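Local coordinates for DUF1611 domain-containing protein (Anabaena variabilis, PDB 2OBN) that is of unknown function but combines a Rossmann-like domain with a P-loop NTPase-type domain, and so may bind a nucleotide, at residues B[35-40]-B[56-61]; B[95-100]-B[118-123]; B[235-240]-B[284-289]. The protein carries 2 engineered substitutions. One frame throughout, in Å; residues are numbered along the deposited sequence.

Overall arrangement
From the N terminus the three contacts come in series, none nested in or crossing another. Contact 1 closes the first loop, bringing strand 37-41 against the run that leads from helix 50-54 into edge strand 62-63. Contact 2 follows in the same Rossmann-like sheet system, near its other edge, and joins helix 92-101 to the helical turn 118-121, with strand 105-108 between them along the chain; its centre is about 24 Å from that of contact 1. Contact 3 closes the longest loop, 43 residues, within the P-loop domain, where 235-240 meets helix 279-291. Its centre lies about 36 Å from contact 1 and 42 Å from contact 2, on the opposite side of the chain's centre from both.

Contact 1 of 3, residues B[35-40]-B[56-61]; sequences APIVAV and IYRYVP. Engineered in segment 56-61: Tyr57 (natural residue Lys), Tyr59 (natural residue Asp).
The guanidinium of Arg58 has Ile37 CD1 over one face, 3.6 Å from NH1, and Ala35 O at its edge, in plane, 3.0 Å from NH2. Water 1 takes a hydrogen bond from NH2 and gives one to Ile37 O. NH1 turns elsewhere, donating to the carbonyls of Ser33 and Leu30 at the end of helix 24-32, so the planar group is fixed in rotation by bonds at both terminal nitrogens. An extended side chain, with CG anti to the backbone N (chi1 -179°), carries it there and crosses Ile37 at about a right angle. The other flat group, the ring of engineered Tyr59, has Pro61 N over one face, 3.7 Å above the plane and toward the rim. Beyond these groups the chain is completing a beta-alpha-beta crossover of the Rossmann-like sheet, in which strand 62-63 lies parallel beside strand 37-41. Val40 N starts that pairing, donating to Pro61 O at 3.0 Å, nearly along the C=O axis, with an angle of 163° at the hydrogen; Val40 also pairs with Val63. Val60 touches the strand with both branches. Its CG1, anti to N, presses on Ala39 CA at a tight 3.5 Å and meets Val40 CG2 at 3.7 Å, while CG2 sits 3.6 Å from Ile37 O. Pro61 CG rests against Val38 O, 3.5 Å away.

Contact 2 of 3, residues B[95-100]-B[118-123]; sequences ELKTAL and PDLNAL
Leu123 and Leu100 meet shoulder to shoulder, CB to CB at 3.7 Å, where the two backbones come closest. Leu123 crosses Lys97 obliquely, with CD1 3.6 Å from both its CB and its CG. Leu100 CD1 meets Leu120 CB at 3.7 Å and Leu120 O at 3.4 Å, the two side chains crossing at about a right angle. Leu120 answers with CD2, which lies 3.9 Å from Lys97 CG and also grazes Leu96 CB. Each of these leucines, and Lys97, holds CG anti to its own carbonyl carbon, and beyond CG the lysine chain is extended, carrying NZ toward Asp119. There NZ stops short of a salt bridge with Asp119 OD2, at 4.5 Å; water 2 spans the gap, accepting from NZ and donating to OD2, and the opposite charges probably still attract. At the far end Leu100 O and Leu123 O, two acceptors, stand 3.2 Å apart, a close approach that probably costs some electrostatic energy. In the next shell Leu120 also packs on Trp93, Leu100 on Leu124, and Leu96 on Leu114 and on Leu77 and Ile79 of strand 76-79. The contact packs helix 92-101, which leads into strand 105-108, against the short helix 118-121 and the turn after it, on the way to strand 130-132, between successive strands of a parallel Rossmann-like sheet.

Contact 3 of 3, residues B[235-240]-B[284-289]; sequences GSLLHP and RLYETV
Leu237 is the apolar centre, pushing CD1 over one face of the Tyr286 ring in a CH-pi contact, 3.8 Å from the centroid and 27° off the normal. The same methyl meets Val289 CG2 at 3.7 Å. Leu285 CD2 lies 3.8 Å from Leu237 CB and touches Leu238 CD2, as Leu238 and Leu285 slide past each other in opposite directions. At the polar edge Leu237 N donates almost straight to Tyr286 OH, 3.0 Å and 171°; water 3 donates to that oxygen too and to Gly235 O, while the hydroxyl bonds to Gly159 O. Ser236 OG shares Gly159 O and accepts from Leu238 N at 3.0 Å, an ST turn within the type I turn from Ser236 to His239. A phenylalanine here in place of Tyr286 removes the hydroxyl that bonds Leu237 N, Gly159 O and water 3, and would probably loosen the turn's hold on the helix. Helix 245-252 packs on Tyr286 and Val289. Arg250 of the second subunit reaches Leu237 O, and Val289 meets its counterpart there. Through Gly159 the contact joins helix 279-291 to the end of central strand 153-159, which in P-loop folds leads into the nucleotide-binding loop.

Contact 1 of 3, residues B[35-40]-B[56-61]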
loop_
_atom_site.group_PDB
_atom_site.type_symbol
_atom_site.label_atom_id
_atom_site.label_comp_id
_atom_site.label_asym_id
_atom_site.label_seq_id
_atom_site.Cartn_x
_atom_site.Cartn_y
_atom_site.Cartn_z
ATOM N N ALA B 35 25.267 18.152 -1.024
ATOM C CA ALA B 35 25.059 19.296 -1.901
ATOM C C ALA B 35 25.517 20.575 -1.218
ATOM O O ALA B 35 25.521 20.644 0.003
ATOM C CB ALA B 35 23.588 19.417 -2.271
ATOM N N PRO B 36 25.925 21.585 -2.005
ATOM C CA PRO B 36 26.309 22.852 -1.390
ATOM C C PRO B 36 25.068 23.651 -0.943
ATOM O O PRO B 36 24.470 24.388 -1.734
ATOM C CB PRO B 36 27.092 23.562 -2.501
ATOM C CG PRO B 36 26.594 22.972 -3.774
ATOM C CD PRO B 36 26.062 21.606 -3.472
ATOM N N ILE B 37 24.674 23.469 0.316
ATOM C CA ILE B 37 23.521 24.175 0.863
ATOM C C ILE B 37 23.998 25.545 1.361
ATOM O O ILE B 37 24.730 25.627 2.347
ATOM C CB ILE B 37 22.848 23.359 1.978
ATOM C CG1 ILE B 37 22.277 22.064 1.379
ATOM C CG2 ILE B 37 21.780 24.197 2.666
ATOM C CD1 ILE B 37 21.888 20.981 2.422
ATOM N N VAL B 38 23.567 26.598 0.659
ATOM C CA VAL B 38 23.989 27.983 0.927
ATOM C C VAL B 38 23.057 28.800 1.831
ATOM O O VAL B 38 23.412 29.899 2.259
ATOM C CB VAL B 38 24.235 28.774 -0.398
ATOM C CG1 VAL B 38 25.241 28.054 -1.247
ATOM C CG2 VAL B 38 22.942 29.009 -1.200
ATOM N N ALA B 39 21.857 28.296 2.086
ATOM C CA ALA B 39 20.940 28.979 2.998
ATOM C C ALA B 39 19.831 28.070 3.494
ATOM O O ALA B 39 19.408 27.142 2.801
ATOM C CB ALA B 39 20.341 30.220 2.339
ATOM N N VAL B 40 19.410 28.347 4.724
ATOM C CA VAL B 40 18.278 27.721 5.386
ATOM C C VAL B 40 17.303 28.876 5.594
ATOM O O VAL B 40 17.666 29.908 6.165
ATOM C CB VAL B 40 18.662 27.112 6.739
ATOM C CG1 VAL B 40 17.411 26.793 7.571
ATOM C CG2 VAL B 40 19.512 25.860 6.544
ATOM N N ILE B 56 23.148 19.658 14.566
ATOM C CA ILE B 56 23.762 19.173 13.330
ATOM C C ILE B 56 25.096 19.909 13.155
ATOM O O ILE B 56 25.136 21.138 13.231
ATOM C CB ILE B 56 22.865 19.458 12.100
ATOM C CG1 ILE B 56 21.498 18.780 12.263
ATOM C CG2 ILE B 56 23.572 19.011 10.804
ATOM C CD1 ILE B 56 20.472 19.164 11.189
ATOM N N TYR B 57 26.177 19.167 12.906
ATOM C CA TYR B 57 27.512 19.778 12.779
ATOM C C TYR B 57 27.786 20.291 11.377
ATOM O O TYR B 57 28.512 19.681 10.585
ATOM C CB TYR B 57 28.593 18.813 13.243
ATOM C CG TYR B 57 28.418 18.485 14.688
ATOM C CD1 TYR B 57 28.763 19.406 15.662
ATOM C CD2 TYR B 57 27.886 17.273 15.083
ATOM C CE1 TYR B 57 28.600 19.125 16.999
ATOM C CE2 TYR B 57 27.703 16.977 16.415
ATOM C CZ TYR B 57 28.059 17.904 17.372
ATOM O OH TYR B 57 27.882 17.613 18.705
ATOM N N ARG B 58 27.198 21.444 11.101
ATOM C CA ARG B 58 27.302 22.065 9.807
ATOM C C ARG B 58 26.911 23.513 9.935
ATOM O O ARG B 58 26.023 23.856 10.726
ATOM C CB ARG B 58 26.338 21.369 8.850
ATOM C CG ARG B 58 26.341 21.889 7.426
ATOM C CD ARG B 58 25.377 21.086 6.587
ATOM N NE ARG B 58 25.708 21.186 5.174
ATOM C CZ ARG B 58 25.218 20.395 4.223
ATOM N NH1 ARG B 58 24.363 19.424 4.516
ATOM N NH2 ARG B 58 25.597 20.566 2.974
ATOM N N TYR B 59 27.596 24.371 9.185
ATOM C CA TYR B 59 27.222 25.765 9.165
ATOM C C TYR B 59 26.509 26.078 7.858
ATOM O O TYR B 59 26.981 25.711 6.766
ATOM C CB TYR B 59 28.402 26.714 9.330
ATOM C CG TYR B 59 27.947 28.143 9.129
ATOM C CD1 TYR B 59 27.055 28.725 10.020
ATOM C CD2 TYR B 59 28.359 28.891 8.028
ATOM C CE1 TYR B 59 26.588 30.019 9.831
ATOM C CE2 TYR B 59 27.907 30.189 7.840
ATOM C CZ TYR B 59 27.010 30.740 8.745
ATOM O OH TYR B 59 26.533 32.023 8.598
ATOM N N VAL B 60 25.338 26.697 8.005
ATOM C CA VAL B 60 24.568 27.242 6.898
ATOM C C VAL B 60 23.888 28.482 7.489
ATOM O O VAL B 60 23.275 28.386 8.564
ATOM C CB VAL B 60 23.478 26.296 6.343
ATOM C CG1 VAL B 60 22.721 26.994 5.209
ATOM C CG2 VAL B 60 24.062 24.967 5.858
ATOM N N PRO B 61 24.026 29.652 6.833
ATOM C CA PRO B 61 23.309 30.801 7.382
ATOM C C PRO B 61 21.805 30.589 7.353
ATOM O O PRO B 61 21.285 29.992 6.399
ATOM C CB PRO B 61 23.698 31.964 6.450
ATOM C CG PRO B 61 24.310 31.361 5.265
ATOM C CD PRO B 61 24.828 30.010 5.647
HETATM O O HOH W 1 26.529 23.563 2.724
#

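Contact 2 of 3, residues B[95-100]-B[118-123]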
loop_
_atom_site.group_PDB
_atom_site.type_symbol
_atom_site.label_atom_id
_atom_site.label_comp_id
_atom_site.label_asym_id
_atom_site.label_seq_id
_atom_site.Cartn_x
_atom_site.Cartn_y
_atom_site.Cartn_z
ATOM N N GLU B 95 6.695 32.367 -1.230
ATOM C CA GLU B 95 8.084 31.898 -1.217
ATOM C C GLU B 95 8.430 31.115 -2.478
ATOM O O GLU B 95 9.509 31.290 -3.052
ATOM C CB GLU B 95 8.365 31.062 0.042
ATOM C CG GLU B 95 8.278 31.827 1.394
ATOM C CD GLU B 95 9.368 32.902 1.600
ATOM O OE1 GLU B 95 9.525 33.801 0.749
ATOM O OE2 GLU B 95 10.053 32.869 2.646
ATOM N N LEU B 96 7.499 30.277 -2.917
ATOM C CA LEU B 96 7.684 29.481 -4.124
ATOM C C LEU B 96 7.791 30.390 -5.342
ATOM O O LEU B 96 8.738 30.282 -6.130
ATOM C CB LEU B 96 6.526 28.483 -4.303
ATOM C CG LEU B 96 6.292 27.493 -3.151
ATOM C CD1 LEU B 96 5.140 26.535 -3.467
ATOM C CD2 LEU B 96 7.547 26.712 -2.788
ATOM N N LYS B 97 6.833 31.296 -5.486
ATOM C CA LYS B 97 6.814 32.230 -6.622
ATOM C C LYS B 97 8.049 33.128 -6.676
ATOM O O LYS B 97 8.568 33.395 -7.758
ATOM C CB LYS B 97 5.545 33.082 -6.598
ATOM C CG LYS B 97 4.273 32.289 -6.901
ATOM C CD LYS B 97 3.069 33.199 -6.964
ATOM C CE LYS B 97 1.829 32.460 -7.396
ATOM N NZ LYS B 97 0.717 33.433 -7.641
ATOM N N THR B 98 8.512 33.581 -5.513
ATOM C CA THR B 98 9.708 34.421 -5.412
ATOM C C THR B 98 10.953 33.688 -5.921
ATOM O O THR B 98 11.799 34.280 -6.600
ATOM C CB THR B 98 9.945 34.880 -3.955
ATOM O OG1 THR B 98 8.779 35.558 -3.474
ATOM C CG2 THR B 98 11.155 35.805 -3.858
ATOM N N ALA B 99 11.067 32.407 -5.581
ATOM C CA ALA B 99 12.165 31.591 -6.063
ATOM C C ALA B 99 12.084 31.458 -7.592
ATOM O O ALA B 99 13.093 31.610 -8.291
ATOM C CB ALA B 99 12.139 30.216 -5.401
ATOM N N LEU B 100 10.882 31.208 -8.106
ATOM C CA LEU B 100 10.695 31.032 -9.543
ATOM C C LEU B 100 11.030 32.284 -10.340
ATOM O O LEU B 100 11.718 32.196 -11.362
ATOM C CB LEU B 100 9.282 30.528 -9.866
ATOM C CG LEU B 100 8.966 29.108 -9.383
ATOM C CD1 LEU B 100 7.565 28.718 -9.777
ATOM C CD2 LEU B 100 9.952 28.082 -9.930
ATOM N N PRO B 118 -0.445 26.142 -13.310
ATOM C CA PRO B 118 -0.225 27.280 -14.218
ATOM C C PRO B 118 0.434 28.495 -13.585
ATOM O O PRO B 118 1.286 29.119 -14.207
ATOM C CB PRO B 118 -1.639 27.649 -14.663
ATOM C CG PRO B 118 -2.416 26.413 -14.540
ATOM C CD PRO B 118 -1.834 25.644 -13.393
ATOM N N ASP B 119 0.051 28.805 -12.351
ATOM C CA ASP B 119 0.573 29.975 -11.638
ATOM C C ASP B 119 2.066 29.866 -11.357
ATOM O O ASP B 119 2.734 30.887 -11.175
ATOM C CB ASP B 119 -0.179 30.193 -10.316
ATOM C CG ASP B 119 -1.697 30.198 -10.489
ATOM O OD1 ASP B 119 -2.249 29.210 -11.035
ATOM O OD2 ASP B 119 -2.339 31.175 -10.044
ATOM N N LEU B 120 2.572 28.632 -11.290
ATOM C CA LEU B 120 3.997 28.367 -11.092
ATOM C C LEU B 120 4.691 28.180 -12.443
ATOM O O LEU B 120 5.747 28.766 -12.664
ATOM C CB LEU B 120 4.219 27.158 -10.177
ATOM C CG LEU B 120 3.689 27.282 -8.741
ATOM C CD1 LEU B 120 4.103 26.059 -7.942
ATOM C CD2 LEU B 120 4.184 28.560 -8.045
ATOM N N ASN B 121 4.104 27.396 -13.349
ATOM C CA ASN B 121 4.677 27.236 -14.705
ATOM C C ASN B 121 4.960 28.527 -15.434
ATOM O O ASN B 121 5.928 28.599 -16.185
ATOM C CB ASN B 121 3.776 26.392 -15.620
ATOM C CG ASN B 121 4.013 24.919 -15.457
ATOM O OD1 ASN B 121 5.130 24.487 -15.143
ATOM N ND2 ASN B 121 2.973 24.123 -15.688
ATOM N N ALA B 122 4.101 29.525 -15.240
ATOM C CA ALA B 122 4.247 30.823 -15.895
ATOM C C ALA B 122 5.505 31.558 -15.437
ATOM O O ALA B 122 6.130 32.270 -16.225
ATOM C CB ALA B 122 3.018 31.677 -15.640
ATOM N N LEU B 123 5.878 31.359 -14.174
ATOM C CA LEU B 123 7.046 32.004 -13.583
ATOM C C LEU B 123 8.341 31.213 -13.763
ATOM O O LEU B 123 9.418 31.742 -13.512
ATOM C CB LEU B 123 6.806 32.223 -12.092
ATOM C CG LEU B 123 5.498 32.920 -11.706
ATOM C CD1 LEU B 123 5.460 33.123 -10.198
ATOM C CD2 LEU B 123 5.318 34.245 -12.432
HETATM O O HOH W 2 -1.465 31.625 -7.803
#

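Contact 3 of 3, residues B[235-240]-B[284-289]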
loop_
_atom_site.group_PDB
_atom_site.type_symbol
_atom_site.label_atom_id
_atom_site.label_comp_id
_atom_site.label_asym_id
_atom_site.label_seq_id
_atom_site.Cartn_x
_atom_site.Cartn_y
_atom_site.Cartn_z
ATOM N N GLY B 235 7.320 3.483 7.589
ATOM C CA GLY B 235 6.163 3.078 8.347
ATOM C C GLY B 235 6.441 2.214 9.552
ATOM O O GLY B 235 7.546 2.182 10.066
ATOM N N SER B 236 5.399 1.512 9.986
ATOM C CA SER B 236 5.474 0.595 11.104
ATOM C C SER B 236 4.221 -0.246 11.159
ATOM O O SER B 236 3.116 0.276 10.986
ATOM C CB SER B 236 5.564 1.352 12.430
ATOM O OG SER B 236 5.481 0.433 13.513
ATOM N N LEU B 237 4.376 -1.530 11.467
ATOM C CA LEU B 237 3.220 -2.401 11.628
ATOM C C LEU B 237 2.439 -2.088 12.915
ATOM O O LEU B 237 1.424 -2.718 13.167
ATOM C CB LEU B 237 3.653 -3.877 11.611
ATOM C CG LEU B 237 4.242 -4.408 10.300
ATOM C CD1 LEU B 237 4.681 -5.847 10.499
ATOM C CD2 LEU B 237 3.257 -4.306 9.158
ATOM N N LEU B 238 2.946 -1.148 13.726
ATOM C CA LEU B 238 2.327 -0.730 14.976
ATOM C C LEU B 238 1.557 0.582 14.816
ATOM O O LEU B 238 0.787 0.960 15.691
ATOM C CB LEU B 238 3.394 -0.550 16.065
ATOM C CG LEU B 238 4.353 -1.710 16.296
ATOM C CD1 LEU B 238 5.265 -1.412 17.460
ATOM C CD2 LEU B 238 3.580 -3.008 16.531
ATOM N N HIS B 239 1.772 1.260 13.688
ATOM C CA HIS B 239 1.096 2.501 13.392
ATOM C C HIS B 239 -0.220 2.162 12.687
ATOM O O HIS B 239 -0.199 1.462 11.676
ATOM C CB HIS B 239 1.996 3.350 12.513
ATOM C CG HIS B 239 1.514 4.747 12.324
ATOM N ND1 HIS B 239 0.290 5.036 11.762
ATOM C CD2 HIS B 239 2.113 5.936 12.563
ATOM C CE1 HIS B 239 0.144 6.347 11.689
ATOM N NE2 HIS B 239 1.235 6.916 12.173
ATOM N N PRO B 240 -1.370 2.668 13.212
ATOM C CA PRO B 240 -2.703 2.341 12.654
ATOM C C PRO B 240 -3.015 2.822 11.226
ATOM O O PRO B 240 -4.007 2.389 10.639
ATOM C CB PRO B 240 -3.664 3.029 13.634
ATOM C CG PRO B 240 -2.874 4.107 14.237
ATOM C CD PRO B 240 -1.491 3.601 14.351
ATOM N N ARG B 284 8.483 -10.898 16.977
ATOM C CA ARG B 284 7.652 -12.002 16.494
ATOM C C ARG B 284 6.712 -11.528 15.357
ATOM O O ARG B 284 6.598 -12.177 14.316
ATOM C CB ARG B 284 6.850 -12.589 17.658
ATOM C CG ARG B 284 6.119 -13.880 17.332
ATOM N N LEU B 285 6.066 -10.382 15.553
ATOM C CA LEU B 285 5.199 -9.809 14.524
ATOM C C LEU B 285 5.942 -9.671 13.180
ATOM O O LEU B 285 5.528 -10.265 12.168
ATOM C CB LEU B 285 4.648 -8.456 14.984
ATOM C CG LEU B 285 3.919 -7.569 13.964
ATOM C CD1 LEU B 285 2.668 -8.233 13.442
ATOM C CD2 LEU B 285 3.620 -6.222 14.609
ATOM N N TYR B 286 7.046 -8.924 13.168
ATOM C CA TYR B 286 7.814 -8.755 11.916
ATOM C C TYR B 286 8.304 -10.071 11.306
ATOM O O TYR B 286 8.227 -10.269 10.080
ATOM C CB TYR B 286 8.978 -7.762 12.093
ATOM C CG TYR B 286 8.517 -6.315 12.031
ATOM C CD1 TYR B 286 8.224 -5.738 10.815
ATOM C CD2 TYR B 286 8.359 -5.541 13.171
ATOM C CE1 TYR B 286 7.791 -4.440 10.719
ATOM C CE2 TYR B 286 7.918 -4.204 13.080
ATOM C CZ TYR B 286 7.639 -3.677 11.835
ATOM O OH TYR B 286 7.213 -2.380 11.658
ATOM N N GLU B 287 8.779 -10.981 12.144
ATOM C CA GLU B 287 9.278 -12.257 11.636
ATOM C C GLU B 287 8.175 -13.077 10.979
ATOM O O GLU B 287 8.391 -13.684 9.919
ATOM C CB GLU B 287 10.013 -13.045 12.723
ATOM C CG GLU B 287 11.387 -12.450 13.011
ATOM C CD GLU B 287 12.180 -13.198 14.077
ATOM O OE1 GLU B 287 11.609 -14.085 14.754
ATOM O OE2 GLU B 287 13.377 -12.872 14.244
ATOM N N THR B 288 7.004 -13.082 11.610
ATOM C CA THR B 288 5.839 -13.803 11.107
ATOM C C THR B 288 5.373 -13.208 9.776
ATOM O O THR B 288 5.015 -13.966 8.862
ATOM C CB THR B 288 4.699 -13.812 12.167
ATOM O OG1 THR B 288 5.113 -14.599 13.296
ATOM C CG2 THR B 288 3.393 -14.399 11.609
ATOM N N VAL B 289 5.377 -11.871 9.672
ATOM C CA VAL B 289 5.019 -11.170 8.428
ATOM C C VAL B 289 6.056 -11.466 7.349
ATOM O O VAL B 289 5.703 -11.780 6.223
ATOM C CB VAL B 289 4.879 -9.628 8.628
ATOM C CG1 VAL B 289 4.712 -8.880 7.293
ATOM C CG2 VAL B 289 3.682 -9.311 9.517
HETATM O O HOH W 3 8.790 -0.354 9.768
#